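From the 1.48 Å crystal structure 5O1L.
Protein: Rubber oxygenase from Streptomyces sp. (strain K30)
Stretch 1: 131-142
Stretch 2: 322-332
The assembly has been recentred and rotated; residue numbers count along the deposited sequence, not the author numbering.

Stretch 1 131-142: GALYGLGSGLMS
Stretch 2, residues 322-332: LIGAFSRYTLG

How do the two stretches meet? Both are helical: residues 131-142 continue a helix begun earlier in the chain, and 322-331 form the last turns of another. Their axes cross nearly at right angles, with a signed angle of -81° and a closest approach of 9.3 Å. Of the CA atoms, those of Gly137 and Ser327 lie closest across the stretches, 6.2 Å apart. No hydrogen bond passes between the two stretches, so packing joins them here, burying 428 Å² over both sides.

What do Ile323 and Phe326 offer at the start of the walk? Ile323 (chi1 m, chi2 t) points sideways, and its CG2 lies 4.4 Å from Leu136 CD2. One turn on, Phe326 (chi1 t, chi2 72°) points toward the first helix. Leu136, m then t, meets the edge of that ring, with its CD1 4.1 Å from Phe326 CD2, while Ala132 CB stands 4.5 Å from Phe326 CE2. Leu136 thus touches residues from successive turns of the second helix.

Why can a serine sit at the crossing? Ser327, in the m rotamer, turns its hydroxyl back on its own helix: Ser327 OG donates to Ile323 O at 2.7 Å. Satisfied there, Ser327 OG can rest among leucines, 3.9 Å from Leu136 CB and 3.3 Å from Leu140 CD1. Leu140 is m at chi1 and t at chi2.

How does Thr330 fit against the first helix? Its m rotamer lets Thr330 OG1 donate to Phe326 O at 2.9 Å, while the methyl Thr330 CG2 lies 3.6 Å from Leu133 CD2 and 4.2 Å from Gly137 CA. Leu133 (m, t) leaves its backbone sideways, but its end comes nearer. A CB on Gly137 would be tight against Thr330 CG2, at 3.4 Å, and would clash with Leu133 O, at 2.6 Å. The first helix widens into a pi-type turn at 133-138, where Ser138 N bonds to Leu133 O at 2.7 Å; Gly137 has phi/psi of -67/-70.

What closes the contact? Leu331 (m, t) has the largest covered area, 75 Å². Leu331 CD2 lies 3.6 Å from Gly137 O and 4.0 Å from Met141 CB, and Leu331 CD1 is 4.0 Å from Leu140 CB. Met141 is t, t, m. Leu331 N still bonds to Ser327 O at 2.8 Å, but Gly332 leaves helical geometry with phi/psi of 89/157, angles that by themselves call for glycine.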

# COMPACT_ATOMS: atom_id res chain seq x y z
N GLY A 131 3.16 -2.11 11.14
CA GLY A 131 2.09 -3.06 10.79
C GLY A 131 0.74 -2.51 11.19
O GLY A 131 -0.27 -2.71 10.48
N ALA A 132 0.64 -1.87 12.34
CA ALA A 132 -0.63 -1.29 12.78
C ALA A 132 -1.02 -0.13 11.87
O ALA A 132 -2.18 0.05 11.53
CB ALA A 132 -0.53 -0.83 14.22
N LEU A 133 -0.03 0.67 11.52
CA LEU A 133 -0.28 1.79 10.62
C LEU A 133 -0.70 1.36 9.23
O LEU A 133 -1.63 1.96 8.69
CB LEU A 133 0.95 2.70 10.55
CG LEU A 133 1.16 3.51 11.84
CD1 LEU A 133 2.51 4.09 11.92
CD2 LEU A 133 0.11 4.64 11.95
N TYR A 134 -0.05 0.36 8.64
CA TYR A 134 -0.52 -0.16 7.37
C TYR A 134 -1.90 -0.73 7.48
O TYR A 134 -2.75 -0.44 6.65
CB TYR A 134 0.40 -1.21 6.79
CG TYR A 134 1.81 -0.79 6.35
CD1 TYR A 134 2.06 0.39 5.75
CD2 TYR A 134 2.86 -1.70 6.45
CE1 TYR A 134 3.36 0.72 5.35
CE2 TYR A 134 4.15 -1.37 6.07
CZ TYR A 134 4.35 -0.12 5.53
OH TYR A 134 5.68 0.14 5.16
N GLY A 135 -2.13 -1.56 8.46
CA GLY A 135 -3.36 -2.38 8.53
C GLY A 135 -4.54 -1.58 8.89
O GLY A 135 -5.64 -1.75 8.26
N LEU A 136 -4.47 -0.77 9.92
CA LEU A 136 -5.58 0.03 10.36
C LEU A 136 -5.54 1.34 9.70
O LEU A 136 -6.56 1.70 9.12
CB LEU A 136 -5.65 0.16 11.88
CG LEU A 136 -5.82 -1.16 12.56
CD1 LEU A 136 -5.75 -0.96 14.06
CD2 LEU A 136 -7.12 -1.85 12.17
N GLY A 137 -4.40 2.06 9.74
CA GLY A 137 -4.33 3.40 9.25
C GLY A 137 -4.51 3.45 7.76
O GLY A 137 -5.54 3.93 7.27
N SER A 138 -3.54 2.95 7.00
CA SER A 138 -3.62 3.01 5.53
C SER A 138 -4.79 2.19 5.01
O SER A 138 -5.50 2.63 4.12
CB SER A 138 -2.34 2.49 4.87
OG SER A 138 -1.20 3.13 5.36
N GLY A 139 -5.06 1.05 5.62
CA GLY A 139 -6.18 0.22 5.16
C GLY A 139 -7.53 0.91 5.29
O GLY A 139 -8.31 0.93 4.36
N LEU A 140 -7.81 1.54 6.43
CA LEU A 140 -9.02 2.33 6.58
C LEU A 140 -8.99 3.60 5.75
O LEU A 140 -10.00 3.97 5.14
CB LEU A 140 -9.31 2.66 8.05
CG LEU A 140 -9.89 1.49 8.82
CD1 LEU A 140 -9.82 1.60 10.34
CD2 LEU A 140 -11.33 1.25 8.37
N MET A 141 -7.83 4.28 5.65
CA MET A 141 -7.78 5.45 4.83
C MET A 141 -8.14 5.13 3.40
O MET A 141 -8.70 6.01 2.73
CB MET A 141 -6.36 6.07 4.85
CG MET A 141 -6.38 7.48 4.36
SD MET A 141 -4.80 8.17 3.95
CE MET A 141 -3.74 7.60 5.26
N SER A 142 -7.79 3.94 2.91
CA SER A 142 -8.07 3.56 1.53
C SER A 142 -9.57 3.62 1.20
O SER A 142 -9.93 3.96 0.06
CB SER A 142 -7.54 2.20 1.24
OG SER A 142 -8.44 1.19 1.69
N LEU A 322 -12.08 -0.52 20.44
CA LEU A 322 -10.60 -0.32 20.37
C LEU A 322 -10.19 0.01 18.95
O LEU A 322 -9.32 0.91 18.70
CB LEU A 322 -9.81 -1.57 20.83
CG LEU A 322 -9.85 -1.80 22.33
CD1 LEU A 322 -9.00 -3.06 22.60
CD2 LEU A 322 -9.32 -0.61 23.07
N ILE A 323 -10.76 -0.66 17.97
CA ILE A 323 -10.39 -0.38 16.59
C ILE A 323 -10.78 1.02 16.23
O ILE A 323 -10.00 1.77 15.65
CB ILE A 323 -11.15 -1.32 15.58
CG1 ILE A 323 -10.69 -2.73 15.75
CG2 ILE A 323 -10.98 -0.83 14.12
CD1 ILE A 323 -11.68 -3.76 15.21
N GLY A 324 -11.98 1.44 16.61
CA GLY A 324 -12.45 2.72 16.32
C GLY A 324 -11.62 3.80 16.96
O GLY A 324 -11.30 4.80 16.32
N ALA A 325 -11.34 3.62 18.24
CA ALA A 325 -10.63 4.64 18.96
C ALA A 325 -9.20 4.77 18.44
O ALA A 325 -8.77 5.85 18.25
CB ALA A 325 -10.64 4.32 20.46
N PHE A 326 -8.53 3.65 18.27
CA PHE A 326 -7.15 3.71 17.79
C PHE A 326 -7.09 4.21 16.35
O PHE A 326 -6.18 4.99 16.00
CB PHE A 326 -6.45 2.36 17.95
CG PHE A 326 -4.96 2.47 17.72
CD1 PHE A 326 -4.19 3.09 18.68
CD2 PHE A 326 -4.40 2.01 16.59
CE1 PHE A 326 -2.84 3.22 18.53
CE2 PHE A 326 -3.00 2.22 16.39
CZ PHE A 326 -2.32 2.83 17.33
N SER A 327 -8.07 3.84 15.54
CA SER A 327 -8.05 4.30 14.15
C SER A 327 -8.36 5.82 14.05
O SER A 327 -7.80 6.55 13.24
CB SER A 327 -9.01 3.51 13.33
OG SER A 327 -8.63 2.16 13.35
N ARG A 328 -9.24 6.35 14.88
CA ARG A 328 -9.51 7.74 14.92
C ARG A 328 -8.32 8.49 15.42
O ARG A 328 -8.01 9.56 14.92
CB ARG A 328 -10.75 8.05 15.81
CG ARG A 328 -12.02 7.63 15.13
CD ARG A 328 -13.25 7.88 15.99
NE ARG A 328 -13.39 9.27 16.18
CZ ARG A 328 -13.92 10.14 15.31
NH1 ARG A 328 -14.58 9.75 14.26
NH2 ARG A 328 -13.80 11.43 15.55
N TYR A 329 -7.61 7.96 16.41
CA TYR A 329 -6.39 8.60 16.90
C TYR A 329 -5.34 8.66 15.78
O TYR A 329 -4.63 9.67 15.68
CB TYR A 329 -5.89 7.75 18.05
CG TYR A 329 -4.51 8.12 18.53
CD1 TYR A 329 -4.28 9.31 19.13
CD2 TYR A 329 -3.46 7.22 18.41
CE1 TYR A 329 -3.00 9.64 19.53
CE2 TYR A 329 -2.21 7.50 18.86
CZ TYR A 329 -1.98 8.68 19.43
OH TYR A 329 -0.69 8.97 19.86
N THR A 330 -5.25 7.60 15.03
CA THR A 330 -4.23 7.46 13.98
C THR A 330 -4.58 8.34 12.81
O THR A 330 -3.69 9.10 12.29
CB THR A 330 -4.14 6.04 13.57
OG1 THR A 330 -3.66 5.25 14.67
CG2 THR A 330 -3.18 5.90 12.44
N LEU A 331 -5.82 8.33 12.36
CA LEU A 331 -6.22 9.09 11.16
C LEU A 331 -6.59 10.54 11.44
O LEU A 331 -6.67 11.34 10.47
CB LEU A 331 -7.36 8.39 10.45
CG LEU A 331 -6.89 7.04 9.90
CD1 LEU A 331 -8.06 6.15 9.58
CD2 LEU A 331 -6.00 7.24 8.68
N GLY A 332 -6.91 10.82 12.67
CA GLY A 332 -7.47 12.14 13.05
C GLY A 332 -8.96 12.10 12.92
O GLY A 332 -9.57 11.32 12.18